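Local coordinates for 27kDa outer membrane protein (Silicibacter pomeroyi, PDB 3GYK) that probably works as a thiol-disulfide oxidoreductase, this construct holding its DsbA-like thioredoxin domain, at residues M92-S95 against G96-E100. Sequence-based numbering, arbitrary orientation.
Sequences MGMS and GKANE. With SO4 (sulfate ion), chain G; SO4 (sulfate ion), chain E.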
loop_
_atom_site.group_PDB
_atom_site.type_symbol
_atom_site.label_atom_id
_atom_site.label_comp_id
_atom_site.label_asym_id
_atom_site.label_seq_id
_atom_site.Cartn_x
_atom_site.Cartn_y
_atom_site.Cartn_z
HETATM N N MSE A 92 -1.514 9.923 -0.201
HETATM C CA MSE A 92 -2.703 9.472 0.507
HETATM C C MSE A 92 -3.306 10.573 1.397
HETATM O O MSE A 92 -4.522 10.571 1.665
HETATM C CB MSE A 92 -2.378 8.153 1.246
HETATM C CG MSE A 92 -3.544 7.327 1.624
HETATM SE SE MSE A 92 -4.682 6.807 0.113
HETATM C CE MSE A 92 -3.797 5.221 -0.547
ATOM N N GLY A 93 -2.487 11.565 1.785
ATOM C CA GLY A 93 -2.957 12.686 2.593
ATOM C C GLY A 93 -3.256 13.964 1.825
ATOM O O GLY A 93 -3.537 15.024 2.417
HETATM N N MSE A 94 -3.210 13.887 0.502
HETATM C CA MSE A 94 -3.384 15.078 -0.332
HETATM C C MSE A 94 -4.834 15.574 -0.387
HETATM O O MSE A 94 -5.770 14.824 -0.114
HETATM C CB MSE A 94 -2.880 14.830 -1.749
HETATM C CG MSE A 94 -3.876 14.126 -2.642
HETATM SE SE MSE A 94 -3.012 13.542 -4.248
HETATM C CE MSE A 94 -2.921 15.274 -5.180
ATOM N N SER A 95 -5.002 16.833 -0.764
ATOM C CA SER A 95 -6.329 17.385 -0.982
ATOM C C SER A 95 -6.593 17.333 -2.492
ATOM O O SER A 95 -5.731 17.688 -3.291
ATOM C CB SER A 95 -6.387 18.801 -0.436
ATOM O OG SER A 95 -7.675 19.355 -0.611
ATOM N N GLY A 96 -7.751 16.830 -2.897
ATOM C CA GLY A 96 -8.038 16.762 -4.329
ATOM C C GLY A 96 -7.525 15.506 -5.005
ATOM O O GLY A 96 -6.945 14.616 -4.362
ATOM N N LYS A 97 -7.732 15.448 -6.318
ATOM C CA LYS A 97 -7.585 14.206 -7.061
ATOM C C LYS A 97 -6.138 13.828 -7.324
ATOM O O LYS A 97 -5.315 14.679 -7.691
ATOM C CB LYS A 97 -8.307 14.286 -8.404
ATOM C CG LYS A 97 -8.365 12.946 -9.143
ATOM C CD LYS A 97 -9.347 12.998 -10.310
ATOM C CE LYS A 97 -9.340 11.683 -11.096
ATOM N NZ LYS A 97 -10.185 11.877 -12.313
ATOM N N ALA A 98 -5.858 12.540 -7.171
ATOM C CA ALA A 98 -4.593 11.996 -7.616
ATOM C C ALA A 98 -4.673 11.765 -9.126
ATOM O O ALA A 98 -5.137 10.729 -9.603
ATOM C CB ALA A 98 -4.249 10.714 -6.871
ATOM N N ASN A 99 -4.228 12.767 -9.868
ATOM C CA ASN A 99 -4.124 12.687 -11.307
ATOM C C ASN A 99 -2.708 13.153 -11.692
ATOM O O ASN A 99 -1.897 13.458 -10.811
ATOM C CB ASN A 99 -5.199 13.562 -11.972
ATOM C CG ASN A 99 -5.158 15.033 -11.508
ATOM O OD1 ASN A 99 -4.185 15.507 -10.903
ATOM N ND2 ASN A 99 -6.223 15.760 -11.806
ATOM N N GLU A 100 -2.408 13.182 -12.982
ATOM C CA GLU A 100 -1.033 13.442 -13.419
ATOM C C GLU A 100 -0.473 14.730 -12.803
ATOM O O GLU A 100 0.634 14.729 -12.247
ATOM C CB GLU A 100 -0.938 13.462 -14.955
ATOM C CG GLU A 100 0.419 13.945 -15.490
ATOM C CD GLU A 100 0.571 13.762 -16.989
ATOM O OE1 GLU A 100 -0.266 13.060 -17.590
ATOM O OE2 GLU A 100 1.532 14.310 -17.569
HETATM S S SO4 G . -2.285 18.880 -0.671
HETATM O O1 SO4 G . -3.231 19.239 0.383
HETATM O O2 SO4 G . -2.971 18.607 -1.927
HETATM O O3 SO4 G . -1.324 19.966 -0.871
HETATM O O4 SO4 G . -1.508 17.733 -0.209
HETATM S S SO4 E . -9.040 14.774 -14.033
HETATM O O1 SO4 E . -9.455 15.981 -13.333
HETATM O O2 SO4 E . -8.424 15.135 -15.307
HETATM O O3 SO4 E . -8.085 14.044 -13.215
HETATM O O4 SO4 E . -10.209 13.936 -14.271
#
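Selenomethionine Met94 and Ala98 meet on the inner side of the loop that joins helix 84-92 to helix 100-109. The Met94 chain runs out straight through chi2 and then bends at chi3 (-77°), which brings SE to 4.1 Å from Ala98 CB and folds the terminal methyl over the backbone, with CE 3.5 Å from Lys97 O. Met94 CG also rests against the backbone, 3.6 Å from Gly96 O. The same side chain packs on Arg38 of helix 35-50 and on Arg105 and Ile106 of helix 100-109, while Ala98 is covered by Tyr32 and Ala71, so this side of the loop is buried.

Two polar backbone atoms here are held from outside the loop: Gly96 O accepts a hydrogen bond from Arg38 NH2, and Ala98 N donates one to Asn33 OD1. Within the turn, Asn99 N reaches back to Lys97 O in a weak bond.

The other side is looser and polar. Ser95 and Lys97 start their side chains away from the buried side, and each residue meets a sulfate, probably from the crystallisation liquor. Ser95 uses its backbone N, which donates to O2 of the chain G ion at 2.9 Å. Lys97 uses its side chain, extended to carry NZ to 2.8 Å from O4 of the chain E ion, whose O3 also takes a nearly straight bond from Asn99 ND2 (2.9 Å, 161°).

Asn99 splits its amide between two tasks, since it is also the N-cap residue of helix 100-109, its OD1 accepting from Gly102 N. Met94 thus fills the inside of the loop with apolar packing against Ala98, while outside, Lys97 NZ and two N-H donors, from Ser95 and Asn99, form a polar, partly positive surface that probably favours anions, as the crystallisation sulfates suggest.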